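Local coordinates for protein bacterial regulatory proteins, tetR family (Corynebacterium glutamicum, PDB 3AQT) that binds resorcinol in an all-helical ligand domain and, as a TetR-family transcriptional repressor, probably binds DNA through a helix-turn-helix motif, at residues 108-113 against 162-167; 131-134 against 139-142; 142-147 against 193-198; 149-154 against 183-188. One frame throughout, in Å; residues are numbered along the deposited sequence.

Contact 1 of 4, residues 108-113 against 162-167. With RCO (resorcinol), chain D.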
loop_
_atom_site.group_PDB
_atom_site.type_symbol
_atom_site.label_atom_id
_atom_site.label_comp_id
_atom_site.label_asym_id
_atom_site.label_seq_id
_atom_site.Cartn_x
_atom_site.Cartn_y
_atom_site.Cartn_z
ATOM N N ALA B 108 -20.982 -7.692 -8.446
ATOM C CA ALA B 108 -21.443 -6.988 -9.635
ATOM C C ALA B 108 -20.414 -7.151 -10.759
ATOM O O ALA B 108 -20.779 -7.375 -11.906
ATOM C CB ALA B 108 -21.674 -5.496 -9.329
ATOM N N LEU B 109 -19.129 -7.049 -10.431
ATOM C CA LEU B 109 -18.088 -7.205 -11.440
ATOM C C LEU B 109 -18.106 -8.606 -12.033
ATOM O O LEU B 109 -17.910 -8.773 -13.238
ATOM C CB LEU B 109 -16.703 -6.917 -10.853
ATOM C CG LEU B 109 -16.397 -5.464 -10.501
ATOM C CD1 LEU B 109 -15.022 -5.381 -9.843
ATOM C CD2 LEU B 109 -16.463 -4.608 -11.753
ATOM N N ASP B 110 -18.330 -9.613 -11.192
ATOM C CA ASP B 110 -18.375 -10.985 -11.681
ATOM C C ASP B 110 -19.550 -11.183 -12.650
ATOM O O ASP B 110 -19.485 -12.020 -13.543
ATOM C CB ASP B 110 -18.487 -11.976 -10.518
ATOM C CG ASP B 110 -17.199 -12.093 -9.716
ATOM O OD1 ASP B 110 -16.129 -11.739 -10.252
ATOM O OD2 ASP B 110 -17.246 -12.562 -8.555
ATOM N N GLN B 111 -20.617 -10.407 -12.479
ATOM C CA GLN B 111 -21.782 -10.515 -13.352
ATOM C C GLN B 111 -21.515 -9.940 -14.744
ATOM O O GLN B 111 -21.860 -10.556 -15.750
ATOM C CB GLN B 111 -22.983 -9.780 -12.751
ATOM C CG GLN B 111 -23.394 -10.227 -11.359
ATOM C CD GLN B 111 -24.021 -11.604 -11.339
ATOM O OE1 GLN B 111 -25.011 -11.856 -12.026
ATOM N NE2 GLN B 111 -23.451 -12.505 -10.542
ATOM N N VAL B 112 -20.897 -8.766 -14.807
ATOM C CA VAL B 112 -20.629 -8.122 -16.090
ATOM C C VAL B 112 -19.272 -8.425 -16.746
ATOM O O VAL B 112 -19.175 -9.234 -17.670
ATOM C CB VAL B 112 -20.761 -6.597 -15.957
ATOM C CG1 VAL B 112 -20.691 -5.956 -17.331
ATOM C CG2 VAL B 112 -22.060 -6.243 -15.249
ATOM N N LEU B 113 -18.230 -7.761 -16.261
ATOM C CA LEU B 113 -16.881 -7.907 -16.794
ATOM C C LEU B 113 -16.468 -9.247 -17.396
ATOM O O LEU B 113 -16.189 -9.329 -18.591
ATOM C CB LEU B 113 -15.857 -7.498 -15.734
ATOM C CG LEU B 113 -15.643 -5.993 -15.568
ATOM C CD1 LEU B 113 -15.112 -5.410 -16.857
ATOM C CD2 LEU B 113 -16.947 -5.320 -15.206
ATOM N N ALA B 162 -9.461 -11.193 -8.202
ATOM C CA ALA B 162 -8.390 -10.629 -9.006
ATOM C C ALA B 162 -7.423 -11.736 -9.393
ATOM O O ALA B 162 -6.993 -11.823 -10.536
ATOM C CB ALA B 162 -7.662 -9.544 -8.225
ATOM N N ARG B 163 -7.088 -12.586 -8.436
ATOM C CA ARG B 163 -6.165 -13.672 -8.702
ATOM C C ARG B 163 -6.732 -14.542 -9.824
ATOM O O ARG B 163 -6.011 -14.951 -10.734
ATOM C CB ARG B 163 -5.953 -14.499 -7.425
ATOM C CG ARG B 163 -4.759 -15.436 -7.468
ATOM C CD ARG B 163 -4.588 -16.165 -6.144
ATOM N NE ARG B 163 -3.316 -16.880 -6.064
ATOM C CZ ARG B 163 -3.046 -17.999 -6.725
ATOM N NH1 ARG B 163 -3.962 -18.542 -7.519
ATOM N NH2 ARG B 163 -1.862 -18.577 -6.596
ATOM N N ARG B 164 -8.030 -14.813 -9.754
ATOM C CA ARG B 164 -8.709 -15.621 -10.755
ATOM C C ARG B 164 -8.537 -14.984 -12.127
ATOM O O ARG B 164 -8.129 -15.641 -13.086
ATOM C CB ARG B 164 -10.202 -15.701 -10.435
ATOM C CG ARG B 164 -11.043 -16.372 -11.518
ATOM C CD ARG B 164 -12.498 -15.993 -11.370
ATOM N NE ARG B 164 -12.699 -14.565 -11.591
ATOM C CZ ARG B 164 -13.638 -13.835 -10.997
ATOM N NH1 ARG B 164 -14.473 -14.398 -10.131
ATOM N NH2 ARG B 164 -13.745 -12.541 -11.272
ATOM N N ASP B 165 -8.866 -13.699 -12.210
ATOM C CA ASP B 165 -8.754 -12.979 -13.463
ATOM C C ASP B 165 -7.318 -13.011 -13.980
ATOM O O ASP B 165 -7.091 -13.187 -15.174
ATOM C CB ASP B 165 -9.251 -11.534 -13.303
ATOM C CG ASP B 165 -10.767 -11.450 -13.138
ATOM O OD1 ASP B 165 -11.462 -12.440 -13.446
ATOM O OD2 ASP B 165 -11.274 -10.389 -12.716
ATOM N N LEU B 166 -6.348 -12.856 -13.087
ATOM C CA LEU B 166 -4.950 -12.888 -13.486
ATOM C C LEU B 166 -4.524 -14.282 -13.930
ATOM O O LEU B 166 -3.798 -14.427 -14.911
ATOM C CB LEU B 166 -4.060 -12.410 -12.343
ATOM C CG LEU B 166 -4.151 -10.911 -12.034
ATOM C CD1 LEU B 166 -3.252 -10.592 -10.839
ATOM C CD2 LEU B 166 -3.743 -10.086 -13.264
ATOM N N LEU B 167 -4.971 -15.311 -13.216
ATOM C CA LEU B 167 -4.632 -16.678 -13.584
ATOM C C LEU B 167 -5.162 -16.964 -14.983
ATOM O O LEU B 167 -4.508 -17.615 -15.796
ATOM C CB LEU B 167 -5.254 -17.673 -12.609
ATOM C CG LEU B 167 -5.042 -19.131 -13.032
ATOM C CD1 LEU B 167 -3.542 -19.419 -13.156
ATOM C CD2 LEU B 167 -5.705 -20.062 -12.025
HETATM C C1 RCO D . -11.845 -7.709 -8.931
HETATM C C2 RCO D . -11.377 -8.355 -10.117
HETATM C C3 RCO D . -10.157 -7.938 -10.718
HETATM C C4 RCO D . -9.420 -6.894 -10.132
HETATM C C5 RCO D . -9.879 -6.259 -8.967
HETATM C C6 RCO D . -11.097 -6.669 -8.362
HETATM O O1 RCO D . -13.041 -8.120 -8.350
HETATM O O3 RCO D . -9.677 -8.545 -11.874
#
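Arg-164 swings CG away from its own backbone N (chi1 172°) and then bends at chi3 (65°), which carries its guanidinium across to Asp-110 and also folds it back beside Asp-165. Asp-110 keeps CG beside its backbone N, and OD1 faces the arginine. There NH2 of Arg-164 donates to OD1 of Asp-110 at 2.7 Å, on the syn side of the carboxylate though tilted out of its plane; NH1 adds a weak second bond to the same oxygen. The two flat groups are strongly turned, their planes 68° apart, so this is no flat two-by-two pairing. The grip on Asp-165 is side-on: NE of Arg-164 lies 3.1 Å from Asp-165 OD1 and NH2 also donates to that oxygen, both from one face above the carboxylate. One guanidinium thus ties two acids into a salt-bridge network and probably offsets their like charges. With OD1 held, Asp-165 turns OD2 to the ligand and accepts a hydrogen bond from resorcinol O3 at 2.6 Å. Arg-164 is thus consistent with a second-shell residue that steadies this pocket acid. Ala-162 CB packs on resorcinol C4, and Leu-109 CD1 lies 3.7 Å from resorcinol O1. Asp-110 OD2 is also salt-bridged to Arg-161, so helix 90-111 is joined twice to helix 159-171, while helix 119-134 packs against both through His-129 and Phe-123.

Contact 2 of 4, residues 131-134 against 139-142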
loop_
_atom_site.group_PDB
_atom_site.type_symbol
_atom_site.label_atom_id
_atom_site.label_comp_id
_atom_site.label_asym_id
_atom_site.label_seq_id
_atom_site.Cartn_x
_atom_site.Cartn_y
_atom_site.Cartn_z
ATOM N N VAL B 131 -11.580 2.268 -9.039
ATOM C CA VAL B 131 -11.126 3.648 -8.953
ATOM C C VAL B 131 -12.290 4.632 -9.027
ATOM O O VAL B 131 -12.386 5.536 -8.198
ATOM C CB VAL B 131 -10.106 3.979 -10.061
ATOM C CG1 VAL B 131 -9.818 5.465 -10.078
ATOM C CG2 VAL B 131 -8.816 3.213 -9.815
ATOM N N ARG B 132 -13.178 4.458 -10.005
ATOM C CA ARG B 132 -14.325 5.359 -10.146
ATOM C C ARG B 132 -15.223 5.318 -8.913
ATOM O O ARG B 132 -15.735 6.344 -8.475
ATOM C CB ARG B 132 -15.136 5.011 -11.402
ATOM C CG ARG B 132 -14.256 4.850 -12.624
ATOM C CD ARG B 132 -14.743 5.592 -13.856
ATOM N NE ARG B 132 -15.746 4.858 -14.620
ATOM C CZ ARG B 132 -15.922 5.004 -15.931
ATOM N NH1 ARG B 132 -15.161 5.850 -16.614
ATOM N NH2 ARG B 132 -16.860 4.310 -16.561
ATOM N N HIS B 133 -15.407 4.139 -8.340
ATOM C CA HIS B 133 -16.242 4.029 -7.159
ATOM C C HIS B 133 -15.601 4.772 -5.991
ATOM O O HIS B 133 -16.292 5.315 -5.132
ATOM C CB HIS B 133 -16.434 2.567 -6.779
ATOM C CG HIS B 133 -17.848 2.219 -6.451
ATOM N ND1 HIS B 133 -18.732 1.742 -7.394
ATOM C CD2 HIS B 133 -18.543 2.310 -5.293
ATOM C CE1 HIS B 133 -19.911 1.551 -6.830
ATOM N NE2 HIS B 133 -19.823 1.889 -5.556
ATOM N N SER B 134 -14.273 4.789 -5.964
ATOM C CA SER B 134 -13.547 5.454 -4.893
ATOM C C SER B 134 -13.670 6.963 -4.949
ATOM O O SER B 134 -13.694 7.624 -3.917
ATOM C CB SER B 134 -12.075 5.066 -4.936
ATOM O OG SER B 134 -11.909 3.701 -4.598
ATOM N N ILE B 139 -18.302 6.999 1.391
ATOM C CA ILE B 139 -17.884 5.920 2.269
ATOM C C ILE B 139 -16.632 5.205 1.756
ATOM O O ILE B 139 -15.775 4.816 2.545
ATOM C CB ILE B 139 -19.063 4.926 2.481
ATOM C CG1 ILE B 139 -18.801 4.045 3.697
ATOM C CG2 ILE B 139 -19.277 4.078 1.238
ATOM C CD1 ILE B 139 -19.243 4.638 4.932
ATOM N N TRP B 140 -16.520 5.045 0.438
ATOM C CA TRP B 140 -15.356 4.385 -0.157
ATOM C C TRP B 140 -14.097 5.204 0.063
ATOM O O TRP B 140 -13.085 4.691 0.542
ATOM C CB TRP B 140 -15.554 4.176 -1.657
ATOM C CG TRP B 140 -16.291 2.924 -1.996
ATOM C CD1 TRP B 140 -17.566 2.598 -1.631
ATOM C CD2 TRP B 140 -15.786 1.811 -2.735
ATOM N NE1 TRP B 140 -17.881 1.347 -2.095
ATOM C CE2 TRP B 140 -16.807 0.840 -2.776
ATOM C CE3 TRP B 140 -14.564 1.539 -3.367
ATOM C CZ2 TRP B 140 -16.649 -0.388 -3.421
ATOM C CZ3 TRP B 140 -14.403 0.318 -4.009
ATOM C CH2 TRP B 140 -15.444 -0.633 -4.031
ATOM N N GLY B 141 -14.160 6.480 -0.300
ATOM C CA GLY B 141 -13.014 7.343 -0.116
ATOM C C GLY B 141 -12.547 7.261 1.319
ATOM O O GLY B 141 -11.353 7.319 1.602
ATOM N N GLY B 142 -13.497 7.119 2.233
ATOM C CA GLY B 142 -13.158 7.022 3.637
ATOM C C GLY B 142 -12.409 5.744 3.952
ATOM O O GLY B 142 -11.548 5.733 4.828
#
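Trp-140 and His-133 bury the most surface here, with Ser-134 next. The indole offers one face to the histidine: His-133 CD2 sits 3.3 Å above the ring plane, toward the rim, and lies 3.4 Å from Trp-140 CE2. The rings are tilted by 48°, an oblique aromatic pair rather than a stack or a T-shape. His-133 CB covers another part of the same indole, 4.0 Å from the centroid of the six-membered ring and almost straight over it, a CH-pi contact. Trp-140 has CG beside its backbone N (chi1 -86°), which lays the indole against His-133 and Ser-134 at the end of helix 119-134. Ser-134 comes at the indole edge instead, OG lying 3.6 Å from Trp-140 CE3. That hydroxyl is bonded to the carbonyl of Leu-130 one turn back, so it meets the tryptophan without relying on it for a polar partner. Gly-141 brings the backbones close, with 5.2 Å between its CA and that of Ser-134. Phe-102 of helix 90-111 meets Trp-140 edge-to-face, making the indole a junction of three helices. The hold between the two segments is thus dispersive and aromatic, resting on one indole face and the CH groups of His-133.

Contact 3 of 4, residues 142-147 against 193-198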
loop_
_atom_site.group_PDB
_atom_site.type_symbol
_atom_site.label_atom_id
_atom_site.label_comp_id
_atom_site.label_asym_id
_atom_site.label_seq_id
_atom_site.Cartn_x
_atom_site.Cartn_y
_atom_site.Cartn_z
ATOM N N GLY B 142 -13.497 7.119 2.233
ATOM C CA GLY B 142 -13.158 7.022 3.637
ATOM C C GLY B 142 -12.409 5.744 3.952
ATOM O O GLY B 142 -11.548 5.733 4.828
ATOM N N PHE B 143 -12.730 4.662 3.248
ATOM C CA PHE B 143 -12.056 3.389 3.484
ATOM C C PHE B 143 -10.574 3.474 3.120
ATOM O O PHE B 143 -9.707 3.072 3.893
ATOM C CB PHE B 143 -12.695 2.263 2.653
ATOM C CG PHE B 143 -14.145 1.999 2.973
ATOM C CD1 PHE B 143 -14.563 1.824 4.290
ATOM C CD2 PHE B 143 -15.092 1.910 1.953
ATOM C CE1 PHE B 143 -15.901 1.564 4.587
ATOM C CE2 PHE B 143 -16.438 1.650 2.238
ATOM C CZ PHE B 143 -16.841 1.478 3.560
ATOM N N PHE B 144 -10.294 4.007 1.937
ATOM C CA PHE B 144 -8.923 4.114 1.452
ATOM C C PHE B 144 -8.014 5.098 2.173
ATOM O O PHE B 144 -6.797 5.024 2.030
ATOM C CB PHE B 144 -8.934 4.417 -0.044
ATOM C CG PHE B 144 -9.356 3.250 -0.884
ATOM C CD1 PHE B 144 -8.446 2.265 -1.232
ATOM C CD2 PHE B 144 -10.674 3.107 -1.280
ATOM C CE1 PHE B 144 -8.840 1.154 -1.962
ATOM C CE2 PHE B 144 -11.080 1.998 -2.010
ATOM C CZ PHE B 144 -10.158 1.019 -2.350
ATOM N N ILE B 145 -8.589 6.009 2.950
ATOM C CA ILE B 145 -7.780 6.985 3.672
ATOM C C ILE B 145 -7.685 6.680 5.165
ATOM O O ILE B 145 -6.608 6.357 5.660
ATOM C CB ILE B 145 -8.321 8.425 3.471
ATOM C CG1 ILE B 145 -9.795 8.497 3.880
ATOM C CG2 ILE B 145 -8.149 8.844 2.014
ATOM C CD1 ILE B 145 -10.477 9.868 3.717
ATOM N N GLN B 146 -8.811 6.770 5.872
ATOM C CA GLN B 146 -8.851 6.515 7.314
ATOM C C GLN B 146 -8.788 5.046 7.741
ATOM O O GLN B 146 -9.104 4.726 8.888
ATOM C CB GLN B 146 -10.111 7.127 7.937
ATOM C CG GLN B 146 -10.076 8.627 8.154
ATOM C CD GLN B 146 -10.858 9.380 7.104
ATOM O OE1 GLN B 146 -12.008 9.052 6.819
ATOM N NE2 GLN B 146 -10.241 10.404 6.526
HETATM N N MSE B 147 -8.392 4.149 6.845
HETATM C CA MSE B 147 -8.328 2.737 7.215
HETATM C C MSE B 147 -7.031 2.094 6.725
HETATM O O MSE B 147 -6.800 1.950 5.520
HETATM C CB MSE B 147 -9.560 1.995 6.665
HETATM C CG MSE B 147 -9.714 0.532 7.122
HETATM SE SE MSE B 147 -11.443 -0.297 6.654
HETATM C CE MSE B 147 -11.237 -0.379 4.726
ATOM N N ALA B 193 -2.679 3.279 -3.006
ATOM C CA ALA B 193 -1.855 4.462 -3.203
ATOM C C ALA B 193 -2.468 5.301 -4.308
ATOM O O ALA B 193 -2.599 6.523 -4.181
ATOM C CB ALA B 193 -0.442 4.067 -3.575
ATOM N N ALA B 194 -2.853 4.646 -5.396
ATOM C CA ALA B 194 -3.445 5.358 -6.519
ATOM C C ALA B 194 -4.690 6.148 -6.111
ATOM O O ALA B 194 -4.857 7.304 -6.491
ATOM C CB ALA B 194 -3.787 4.375 -7.644
ATOM N N ILE B 195 -5.562 5.527 -5.331
ATOM C CA ILE B 195 -6.786 6.198 -4.916
ATOM C C ILE B 195 -6.516 7.316 -3.910
ATOM O O ILE B 195 -7.174 8.354 -3.938
ATOM C CB ILE B 195 -7.798 5.156 -4.369
ATOM C CG1 ILE B 195 -8.288 4.297 -5.539
ATOM C CG2 ILE B 195 -8.961 5.841 -3.646
ATOM C CD1 ILE B 195 -7.305 3.650 -6.517
ATOM N N GLN B 196 -5.541 7.118 -3.033
ATOM C CA GLN B 196 -5.204 8.150 -2.060
ATOM C C GLN B 196 -4.692 9.405 -2.768
ATOM O O GLN B 196 -4.996 10.529 -2.373
ATOM C CB GLN B 196 -4.147 7.637 -1.093
ATOM C CG GLN B 196 -4.701 6.707 -0.043
ATOM C CD GLN B 196 -3.616 6.087 0.803
ATOM O OE1 GLN B 196 -3.898 5.397 1.781
ATOM N NE2 GLN B 196 -2.360 6.321 0.425
HETATM N N MSE B 197 -3.917 9.209 -3.824
HETATM C CA MSE B 197 -3.384 10.336 -4.564
HETATM C C MSE B 197 -4.514 11.079 -5.258
HETATM O O MSE B 197 -4.643 12.299 -5.124
HETATM C CB MSE B 197 -2.371 9.862 -5.598
HETATM C CG MSE B 197 -1.713 10.993 -6.361
HETATM SE SE MSE B 197 -0.192 10.387 -7.377
HETATM C CE MSE B 197 -1.078 9.950 -9.043
ATOM N N ALA B 198 -5.334 10.339 -5.994
ATOM C CA ALA B 198 -6.449 10.934 -6.711
ATOM C C ALA B 198 -7.396 11.677 -5.771
ATOM O O ALA B 198 -7.852 12.777 -6.085
ATOM C CB ALA B 198 -7.205 9.858 -7.468
#
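Apolar contact comes first: the CG2 methyl of Ile-195 touches the root of the Phe-144 side chain, 3.8 Å from CG and 3.9 Å from CB of that phenylalanine. The approach to the ring is slanted, with CB of Ile-195 4.2 Å above the ring plane and displaced toward its rim. The torsions account for which branch meets the ring. In Ile-195 the CG2 methyl lies opposite the backbone N while CG1 stands beside it (chi1 -69°), so the methyl is the branch that reaches Phe-144 and the longer arm leads elsewhere. Phe-144 holds CG beside its own backbone N, and its CB bond points toward helix 180-199. Ser-134 and Val-131 of helix 119-134 also line this buried patch, Ser-134 touching both Phe-144 and Ile-195.

Beside this, Gln-196 contributes its aliphatic part, stretching out beyond CG alongside the backbone of Phe-144. Its CG comes to 3.4 Å from the carbonyl O of Phe-144, so the aliphatic part of the chain lies against the backbone there.

Across helix 180-199 the second subunit takes over: Ala-193 packs on Thr-185 of the second subunit, and both Ala-194 and Met-197, a selenomethionine, pack on Leu-182 of the second subunit. The same helix therefore faces the rest of its own subunit with Ile-195 and Gln-196 and the partner chain with small or flexible residues. Helix-to-helix packing of this kind, with a long helix shared between the domain core and the dimer interface, belongs to the all-helical C-terminal domain of TetR-family regulators.

Contact 4 of 4, residues 149-154 against 183-188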
loop_
_atom_site.group_PDB
_atom_site.type_symbol
_atom_site.label_atom_id
_atom_site.label_comp_id
_atom_site.label_asym_id
_atom_site.label_seq_id
_atom_site.Cartn_x
_atom_site.Cartn_y
_atom_site.Cartn_z
ATOM N N ALA B 149 -6.231 -0.902 7.405
ATOM C CA ALA B 149 -6.523 -2.298 7.166
ATOM C C ALA B 149 -7.242 -2.460 5.830
ATOM O O ALA B 149 -7.801 -3.519 5.546
ATOM C CB ALA B 149 -7.378 -2.861 8.304
ATOM N N ALA B 150 -7.225 -1.417 5.005
ATOM C CA ALA B 150 -7.878 -1.490 3.700
ATOM C C ALA B 150 -7.299 -2.644 2.886
ATOM O O ALA B 150 -8.032 -3.438 2.306
ATOM C CB ALA B 150 -7.701 -0.187 2.941
ATOM N N HIS B 151 -5.977 -2.743 2.867
ATOM C CA HIS B 151 -5.318 -3.793 2.111
ATOM C C HIS B 151 -5.777 -5.193 2.502
ATOM O O HIS B 151 -6.160 -5.983 1.645
ATOM C CB HIS B 151 -3.801 -3.688 2.263
ATOM C CG HIS B 151 -3.049 -4.605 1.352
ATOM N ND1 HIS B 151 -2.882 -4.344 0.008
ATOM C CD2 HIS B 151 -2.469 -5.808 1.575
ATOM C CE1 HIS B 151 -2.235 -5.348 -0.556
ATOM N NE2 HIS B 151 -1.973 -6.249 0.374
ATOM N N PRO B 152 -5.733 -5.528 3.801
ATOM C CA PRO B 152 -6.164 -6.867 4.232
ATOM C C PRO B 152 -7.619 -7.173 3.858
ATOM O O PRO B 152 -7.947 -8.305 3.501
ATOM C CB PRO B 152 -5.957 -6.831 5.751
ATOM C CG PRO B 152 -4.872 -5.826 5.938
ATOM C CD PRO B 152 -5.220 -4.748 4.943
ATOM N N VAL B 153 -8.491 -6.171 3.959
ATOM C CA VAL B 153 -9.900 -6.350 3.620
ATOM C C VAL B 153 -10.032 -6.593 2.120
ATOM O O VAL B 153 -10.701 -7.526 1.690
ATOM C CB VAL B 153 -10.749 -5.113 4.011
ATOM C CG1 VAL B 153 -12.190 -5.309 3.553
ATOM C CG2 VAL B 153 -10.711 -4.899 5.522
ATOM N N LEU B 154 -9.387 -5.751 1.325
ATOM C CA LEU B 154 -9.424 -5.911 -0.116
ATOM C C LEU B 154 -8.945 -7.309 -0.501
ATOM O O LEU B 154 -9.519 -7.950 -1.381
ATOM C CB LEU B 154 -8.557 -4.848 -0.794
ATOM C CG LEU B 154 -9.170 -3.449 -0.811
ATOM C CD1 LEU B 154 -8.140 -2.426 -1.245
ATOM C CD2 LEU B 154 -10.369 -3.440 -1.739
ATOM N N ALA B 183 1.525 -10.598 -7.609
ATOM C CA ALA B 183 0.805 -9.716 -8.517
ATOM C C ALA B 183 -0.518 -9.291 -7.912
ATOM O O ALA B 183 -0.943 -8.149 -8.063
ATOM C CB ALA B 183 0.574 -10.406 -9.855
ATOM N N THR B 184 -1.177 -10.204 -7.221
ATOM C CA THR B 184 -2.454 -9.867 -6.610
ATOM C C THR B 184 -2.281 -8.841 -5.487
ATOM O O THR B 184 -2.974 -7.826 -5.447
ATOM C CB THR B 184 -3.151 -11.129 -6.039
ATOM O OG1 THR B 184 -3.427 -12.037 -7.114
ATOM C CG2 THR B 184 -4.462 -10.754 -5.344
ATOM N N THR B 185 -1.346 -9.100 -4.583
ATOM C CA THR B 185 -1.141 -8.188 -3.475
ATOM C C THR B 185 -0.589 -6.829 -3.913
ATOM O O THR B 185 -0.960 -5.799 -3.347
ATOM C CB THR B 185 -0.230 -8.819 -2.397
ATOM O OG1 THR B 185 -0.304 -8.034 -1.203
ATOM C CG2 THR B 185 1.211 -8.892 -2.870
ATOM N N CYS B 186 0.275 -6.815 -4.927
ATOM C CA CYS B 186 0.838 -5.556 -5.411
ATOM C C CYS B 186 -0.220 -4.710 -6.102
ATOM O O CYS B 186 -0.202 -3.478 -6.020
ATOM C CB CYS B 186 1.999 -5.814 -6.375
ATOM S SG CYS B 186 3.511 -6.343 -5.547
ATOM N N THR B 187 -1.139 -5.380 -6.789
ATOM C CA THR B 187 -2.218 -4.697 -7.484
ATOM C C THR B 187 -3.013 -3.864 -6.478
ATOM O O THR B 187 -3.260 -2.682 -6.697
ATOM C CB THR B 187 -3.156 -5.713 -8.175
ATOM O OG1 THR B 187 -2.416 -6.443 -9.158
ATOM C CG2 THR B 187 -4.316 -5.009 -8.846
ATOM N N PHE B 188 -3.402 -4.479 -5.366
ATOM C CA PHE B 188 -4.163 -3.754 -4.367
ATOM C C PHE B 188 -3.332 -2.734 -3.578
ATOM O O PHE B 188 -3.857 -1.708 -3.127
ATOM C CB PHE B 188 -4.880 -4.754 -3.465
ATOM C CG PHE B 188 -6.043 -5.407 -4.148
ATOM C CD1 PHE B 188 -7.198 -4.681 -4.409
ATOM C CD2 PHE B 188 -5.955 -6.709 -4.618
ATOM C CE1 PHE B 188 -8.241 -5.240 -5.134
ATOM C CE2 PHE B 188 -6.992 -7.283 -5.346
ATOM C CZ PHE B 188 -8.141 -6.544 -5.606
#
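His-151 crosses from helix 150-157 to helix 180-199, meeting Thr-185 and Phe-188. From CB, its CG is placed opposite the backbone N (chi1 -171°), which sends the imidazole over to the other helix. CD2 passes 4.2 Å from Thr-185 OG1, and ND1, the other ring atom bonded to CG, lies 4.0 Å from Phe-188 CB. CE1 dips toward the backbone, 3.1 Å from the carbonyl O of Thr-185, which lies in the ring plane at its edge. At the tip NE2 and Thr-185 OG1 are hydrogen-bonded at 2.9 Å, and either may be the donor; the angle of 139° makes the bond rather bent. The axes of segments 150-154 and 183-188 approach to 10.2 Å, their N-to-C directions 132° apart; both helices belong to the all-helical ligand domain of the TetR family, whose pocket here holds resorcinol. Phe-188 belongs to that pocket and touches the ligand. Leu-154 also meets the ring obliquely, with CB 3.9 Å from Phe-188 CD1 and its CD1 methyl close to the same ring atom. Ala-162 of helix 159-171 and Met-155 of helix 150-157 pack on Phe-188 too, while Phe-102 of helix 90-111 lies against Leu-154. Toward the dimer partner, His-151 and Thr-185 both pack on Ala-193 of the second subunit, and Cys-186 on Ser-190 of that chain.

From the N terminus, helix 90-111 opens contact 1, which closes only at helix 159-171 and so spans the pocket side of the domain. Inside that loop lies contact 2, a short closure between the consecutive helices 119-134 and 138-146. Contact 3 starts on helix 138-146, sharing Gly-142 with contact 2, and runs on to helix 180-199; it crosses contact 1. Contact 4, from helix 150-157 to helix 180-199, is nested within contact 3 and also crosses contact 1. Contacts 2 and 3 meet at Ser-134, contacts 3 and 4 at Phe-144 and Leu-154, and contacts 1 and 4 at Ala-162 and Phe-188, linking the pocket to the dimer-facing helix.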